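Local coordinates for protein intracellular protease/amidase (Salmonella enterica subsp. enterica serovar Typhimurium, PDB 4K2H) that probably acts as a peptidase or amidase of the DJ-1/PfpI family and binds zinc, although its physiological role is not established, at residues D96-A110 and K120-V134. The protein carries 1 engineered substitution. Sequence-based numbering, arbitrary orientation.
Sequences DAAGKLICPIASAAA and KGRRYVCSGDLWKAV. Engineered in segment 96-110: Ala106 (natural residue Cys).
Arg122 meets Asp96 end-on, its NH1 donating to OD1 at 3.1 Å and its NH2 to OD2 at 3.0 Å. Both oxygens use their syn lone pairs, and carboxylate and guanidinium lie 6° from coplanar, a bidentate salt bridge. Lys120, bent at chi3 (-74°), brings CE above the rim of one guanidinium face and NZ to Asp96 OD1 in a salt bridge with a weak hydrogen bond. Asn149 also binds OD1, while Leu119 O accepts a hydrogen bond from Arg122 NE, which helps orient the guanidinium.

The other end of the contact is the engineered Ala106, at phi 64° in a type II' turn between strand 101-104 and helix 108-114. The position corresponds to the nucleophile elbow of DJ-1/PfpI relatives, consistent with a similar role for the natural cysteine; the Ala106 side chain lies about 6 Å from that of Glu16, a zinc ligand. The Ala106 carbonyl O accepts a weak bond from Ser127 N at 3.1 Å and one from a water that also donates to Val125 O and accepts from Ala109 N. Beyond the turn, Ala110 CB packs against Leu130 CB and Val134 CG2, 3.6 Å from the latter, and Ala109 CB approaches the Tyr124 ring obliquely at CD1. Leu130 CD1 reaches Ser107 CB at 3.6 Å.

The paired in-plane bonds would hold Asp96 flat against Arg122, and the positive charges probably stabilise its carboxylate, whereas a weak bond and a water satisfy the Ala106 carbonyl.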
loop_
_atom_site.group_PDB
_atom_site.type_symbol
_atom_site.label_atom_id
_atom_site.label_comp_id
_atom_site.label_asym_id
_atom_site.label_seq_id
_atom_site.Cartn_x
_atom_site.Cartn_y
_atom_site.Cartn_z
ATOM N N ASP A 96 -19.189 -9.442 -14.673
ATOM C CA ASP A 96 -18.891 -10.841 -14.765
ATOM C C ASP A 96 -19.541 -11.410 -16.034
ATOM O O ASP A 96 -18.879 -12.112 -16.799
ATOM C CB ASP A 96 -19.358 -11.588 -13.524
ATOM C CG ASP A 96 -18.621 -12.895 -13.314
ATOM O OD1 ASP A 96 -17.800 -13.320 -14.174
ATOM O OD2 ASP A 96 -18.868 -13.503 -12.261
ATOM N N ALA A 97 -20.793 -11.051 -16.281
ATOM C CA ALA A 97 -21.547 -11.646 -17.385
ATOM C C ALA A 97 -21.021 -11.142 -18.735
ATOM O O ALA A 97 -21.232 -11.789 -19.756
ATOM C CB ALA A 97 -23.033 -11.340 -17.241
ATOM N N ALA A 98 -20.343 -9.989 -18.734
ATOM C CA ALA A 98 -19.715 -9.463 -19.944
ATOM C C ALA A 98 -18.277 -9.957 -20.116
ATOM O O ALA A 98 -17.549 -9.417 -20.908
ATOM C CB ALA A 98 -19.754 -7.945 -19.928
ATOM N N GLY A 99 -17.862 -10.960 -19.350
ATOM C CA GLY A 99 -16.497 -11.486 -19.407
ATOM C C GLY A 99 -15.392 -10.575 -18.865
ATOM O O GLY A 99 -14.217 -10.845 -19.098
ATOM N N LYS A 100 -15.721 -9.482 -18.169
ATOM C CA LYS A 100 -14.646 -8.627 -17.627
ATOM C C LYS A 100 -13.980 -9.308 -16.435
ATOM O O LYS A 100 -14.534 -10.261 -15.852
ATOM C CB LYS A 100 -15.157 -7.257 -17.236
ATOM C CG LYS A 100 -15.939 -6.581 -18.330
ATOM C CD LYS A 100 -15.228 -6.712 -19.670
ATOM C CE LYS A 100 -15.799 -5.743 -20.679
ATOM N NZ LYS A 100 -15.099 -5.878 -21.976
ATOM N N LEU A 101 -12.778 -8.847 -16.097
ATOM C CA LEU A 101 -12.030 -9.447 -14.987
ATOM C C LEU A 101 -12.583 -9.039 -13.590
ATOM O O LEU A 101 -12.772 -7.862 -13.271
ATOM C CB LEU A 101 -10.527 -9.131 -15.103
ATOM C CG LEU A 101 -9.834 -9.466 -16.436
ATOM C CD1 LEU A 101 -8.371 -9.030 -16.429
ATOM C CD2 LEU A 101 -9.952 -10.954 -16.750
ATOM N N ILE A 102 -12.844 -10.048 -12.770
ATOM C CA ILE A 102 -13.282 -9.856 -11.394
ATOM C C ILE A 102 -12.140 -10.307 -10.525
ATOM O O ILE A 102 -11.691 -11.481 -10.585
ATOM C CB ILE A 102 -14.511 -10.701 -11.082
ATOM C CG1 ILE A 102 -15.568 -10.508 -12.173
ATOM C CG2 ILE A 102 -15.031 -10.423 -9.685
ATOM C CD1 ILE A 102 -15.981 -9.070 -12.390
ATOM N N CYS A 103 -11.651 -9.376 -9.728
ATOM C CA CYS A 103 -10.376 -9.541 -9.073
ATOM C C CYS A 103 -10.470 -9.260 -7.583
ATOM O O CYS A 103 -10.093 -8.158 -7.116
ATOM C CB CYS A 103 -9.363 -8.615 -9.693
ATOM S SG CYS A 103 -9.334 -8.635 -11.484
ATOM N N PRO A 104 -10.938 -10.268 -6.832
ATOM C CA PRO A 104 -10.951 -10.220 -5.390
ATOM C C PRO A 104 -9.647 -10.598 -4.757
ATOM O O PRO A 104 -8.918 -11.488 -5.247
ATOM C CB PRO A 104 -12.002 -11.260 -5.023
ATOM C CG PRO A 104 -11.834 -12.293 -6.082
ATOM C CD PRO A 104 -11.654 -11.452 -7.330
ATOM N N ILE A 105 -9.360 -9.932 -3.641
ATOM C CA ILE A 105 -8.230 -10.279 -2.840
ATOM C C ILE A 105 -8.613 -10.541 -1.395
ATOM O O ILE A 105 -9.537 -9.914 -0.824
ATOM C CB ILE A 105 -7.115 -9.225 -2.970
ATOM C CG1 ILE A 105 -6.018 -9.473 -1.932
ATOM C CG2 ILE A 105 -7.625 -7.816 -2.805
ATOM C CD1 ILE A 105 -4.624 -9.282 -2.492
ATOM N N ALA A 106 -7.903 -11.492 -0.802
ATOM C CA ALA A 106 -7.991 -11.763 0.646
ATOM C C ALA A 106 -9.399 -12.246 1.017
ATOM O O ALA A 106 -9.845 -13.219 0.442
ATOM C CB ALA A 106 -7.558 -10.547 1.464
ATOM N N SER A 107 -10.103 -11.608 1.951
ATOM C CA SER A 107 -11.429 -12.105 2.333
ATOM C C SER A 107 -12.508 -12.013 1.240
ATOM O O SER A 107 -13.526 -12.689 1.344
ATOM C CB SER A 107 -11.925 -11.443 3.637
ATOM O OG SER A 107 -12.357 -10.110 3.430
ATOM N N ALA A 108 -12.282 -11.208 0.196
ATOM C CA ALA A 108 -13.348 -10.743 -0.701
ATOM C C ALA A 108 -13.958 -11.828 -1.596
ATOM O O ALA A 108 -15.139 -11.765 -1.922
ATOM C CB ALA A 108 -12.844 -9.598 -1.565
ATOM N N ALA A 109 -13.167 -12.825 -1.980
ATOM C CA ALA A 109 -13.733 -13.939 -2.751
ATOM C C ALA A 109 -14.756 -14.739 -1.925
ATOM O O ALA A 109 -15.817 -15.126 -2.430
ATOM C CB ALA A 109 -12.635 -14.845 -3.282
ATOM N N ALA A 110 -14.456 -14.995 -0.664
ATOM C CA ALA A 110 -15.392 -15.732 0.168
ATOM C C ALA A 110 -16.590 -14.847 0.529
ATOM O O ALA A 110 -17.747 -15.227 0.315
ATOM C CB ALA A 110 -14.696 -16.219 1.424
ATOM N N LYS A 120 -19.588 -19.499 -9.271
ATOM C CA LYS A 120 -19.925 -20.249 -10.493
ATOM C C LYS A 120 -19.060 -21.476 -10.635
ATOM O O LYS A 120 -18.622 -21.802 -11.729
ATOM C CB LYS A 120 -19.793 -19.382 -11.764
ATOM C CG LYS A 120 -20.921 -18.378 -11.931
ATOM C CD LYS A 120 -20.825 -17.616 -13.243
ATOM C CE LYS A 120 -19.704 -16.597 -13.204
ATOM N NZ LYS A 120 -19.391 -16.035 -14.544
ATOM N N GLY A 121 -18.810 -22.141 -9.514
ATOM C CA GLY A 121 -17.921 -23.299 -9.482
ATOM C C GLY A 121 -16.448 -22.975 -9.708
ATOM O O GLY A 121 -15.638 -23.879 -9.774
ATOM N N ARG A 122 -16.066 -21.701 -9.812
ATOM C CA ARG A 122 -14.696 -21.414 -10.240
ATOM C C ARG A 122 -13.665 -21.635 -9.160
ATOM O O ARG A 122 -13.982 -21.635 -7.962
ATOM C CB ARG A 122 -14.571 -20.016 -10.816
ATOM C CG ARG A 122 -15.155 -19.888 -12.221
ATOM C CD ARG A 122 -15.237 -18.427 -12.625
ATOM N NE ARG A 122 -16.138 -17.682 -11.724
ATOM C CZ ARG A 122 -16.589 -16.458 -11.960
ATOM N NH1 ARG A 122 -16.264 -15.820 -13.074
ATOM N NH2 ARG A 122 -17.404 -15.878 -11.097
ATOM N N ARG A 123 -12.426 -21.864 -9.604
ATOM C CA ARG A 123 -11.283 -21.947 -8.703
ATOM C C ARG A 123 -10.920 -20.547 -8.204
ATOM O O ARG A 123 -10.933 -19.598 -8.970
ATOM C CB ARG A 123 -10.084 -22.593 -9.397
ATOM C CG ARG A 123 -10.287 -24.089 -9.668
ATOM C CD ARG A 123 -9.119 -24.665 -10.447
ATOM N NE ARG A 123 -9.089 -24.090 -11.790
ATOM C CZ ARG A 123 -8.199 -23.204 -12.239
ATOM N NH1 ARG A 123 -8.310 -22.752 -13.492
ATOM N NH2 ARG A 123 -7.202 -22.764 -11.467
ATOM N N TYR A 124 -10.592 -20.444 -6.915
ATOM C CA TYR A 124 -10.348 -19.163 -6.269
ATOM C C TYR A 124 -9.531 -19.415 -5.007
ATOM O O TYR A 124 -9.442 -20.551 -4.527
ATOM C CB TYR A 124 -11.687 -18.482 -5.905
ATOM C CG TYR A 124 -12.328 -19.110 -4.696
ATOM C CD1 TYR A 124 -12.116 -18.564 -3.431
ATOM C CD2 TYR A 124 -13.068 -20.308 -4.797
ATOM C CE1 TYR A 124 -12.636 -19.146 -2.295
ATOM C CE2 TYR A 124 -13.610 -20.904 -3.663
ATOM C CZ TYR A 124 -13.388 -20.306 -2.406
ATOM O OH TYR A 124 -13.903 -20.834 -1.236
ATOM N N VAL A 125 -8.934 -18.346 -4.493
ATOM C CA VAL A 125 -8.282 -18.341 -3.198
ATOM C C VAL A 125 -8.825 -17.177 -2.385
ATOM O O VAL A 125 -9.356 -16.214 -2.921
ATOM C CB VAL A 125 -6.747 -18.240 -3.320
ATOM C CG1 VAL A 125 -6.295 -16.884 -3.845
ATOM C CG2 VAL A 125 -6.066 -18.547 -1.993
ATOM N N CYS A 126 -8.695 -17.290 -1.082
ATOM C CA CYS A 126 -9.077 -16.241 -0.191
ATOM C C CYS A 126 -8.190 -16.403 1.038
ATOM O O CYS A 126 -7.377 -17.338 1.106
ATOM C CB CYS A 126 -10.558 -16.389 0.159
ATOM S SG CYS A 126 -10.918 -17.902 1.064
ATOM N N SER A 127 -8.319 -15.490 1.987
ATOM C CA SER A 127 -7.498 -15.529 3.208
ATOM C C SER A 127 -8.040 -16.566 4.190
ATOM O O SER A 127 -9.185 -16.994 4.066
ATOM C CB SER A 127 -7.478 -14.160 3.880
ATOM O OG SER A 127 -8.806 -13.673 3.977
ATOM N N GLY A 128 -7.204 -16.961 5.154
ATOM C CA GLY A 128 -7.626 -17.795 6.276
ATOM C C GLY A 128 -8.420 -19.033 5.879
ATOM O O GLY A 128 -8.185 -19.621 4.814
ATOM N N ASP A 129 -9.371 -19.408 6.735
ATOM C CA ASP A 129 -10.197 -20.606 6.547
ATOM C C ASP A 129 -11.642 -20.262 6.122
ATOM O O ASP A 129 -12.562 -21.051 6.344
ATOM C CB ASP A 129 -10.202 -21.435 7.843
ATOM C CG ASP A 129 -10.904 -20.721 9.007
ATOM O OD1 ASP A 129 -11.247 -19.524 8.874
ATOM O OD2 ASP A 129 -11.107 -21.355 10.071
ATOM N N LEU A 130 -11.820 -19.090 5.507
ATOM C CA LEU A 130 -13.142 -18.562 5.118
ATOM C C LEU A 130 -13.780 -19.389 3.996
ATOM O O LEU A 130 -15.004 -19.432 3.867
ATOM C CB LEU A 130 -13.021 -17.095 4.657
ATOM C CG LEU A 130 -12.366 -16.105 5.633
ATOM C CD1 LEU A 130 -11.878 -14.858 4.892
ATOM C CD2 LEU A 130 -13.311 -15.765 6.779
ATOM N N TRP A 131 -12.932 -20.022 3.189
ATOM C CA TRP A 131 -13.357 -20.987 2.168
ATOM C C TRP A 131 -14.187 -22.159 2.705
ATOM O O TRP A 131 -14.967 -22.752 1.953
ATOM C CB TRP A 131 -12.146 -21.542 1.432
ATOM C CG TRP A 131 -11.156 -22.231 2.321
ATOM C CD1 TRP A 131 -10.111 -21.658 2.989
ATOM C CD2 TRP A 131 -11.103 -23.626 2.623
ATOM N NE1 TRP A 131 -9.417 -22.605 3.687
ATOM C CE2 TRP A 131 -10.003 -23.824 3.485
ATOM C CE3 TRP A 131 -11.871 -24.733 2.236
ATOM C CZ2 TRP A 131 -9.658 -25.080 3.981
ATOM C CZ3 TRP A 131 -11.527 -25.985 2.725
ATOM C CH2 TRP A 131 -10.428 -26.147 3.593
ATOM N N LYS A 132 -14.018 -22.481 3.989
ATOM C CA LYS A 132 -14.753 -23.588 4.633
ATOM C C LYS A 132 -16.269 -23.360 4.710
ATOM O O LYS A 132 -17.043 -24.317 4.706
ATOM C CB LYS A 132 -14.202 -23.859 6.048
ATOM C CG LYS A 132 -12.831 -24.533 6.073
ATOM C CD LYS A 132 -12.344 -24.708 7.498
ATOM C CE LYS A 132 -11.014 -25.440 7.561
ATOM N NZ LYS A 132 -10.385 -25.284 8.911
ATOM N N ALA A 133 -16.682 -22.095 4.796
ATOM C CA ALA A 133 -18.102 -21.718 4.784
ATOM C C ALA A 133 -18.623 -21.395 3.383
ATOM O O ALA A 133 -19.762 -21.002 3.227
ATOM C CB ALA A 133 -18.318 -20.520 5.703
ATOM N N VAL A 134 -17.786 -21.539 2.361
ATOM C CA VAL A 134 -18.176 -21.154 1.008
ATOM C C VAL A 134 -18.661 -22.394 0.252
ATOM O O VAL A 134 -17.888 -23.303 -0.032
ATOM C CB VAL A 134 -17.045 -20.421 0.263
ATOM C CG1 VAL A 134 -17.456 -20.090 -1.159
ATOM C CG2 VAL A 134 -16.669 -19.153 1.017
HETATM O O HOH W 1 -10.058 -13.261 -2.273
#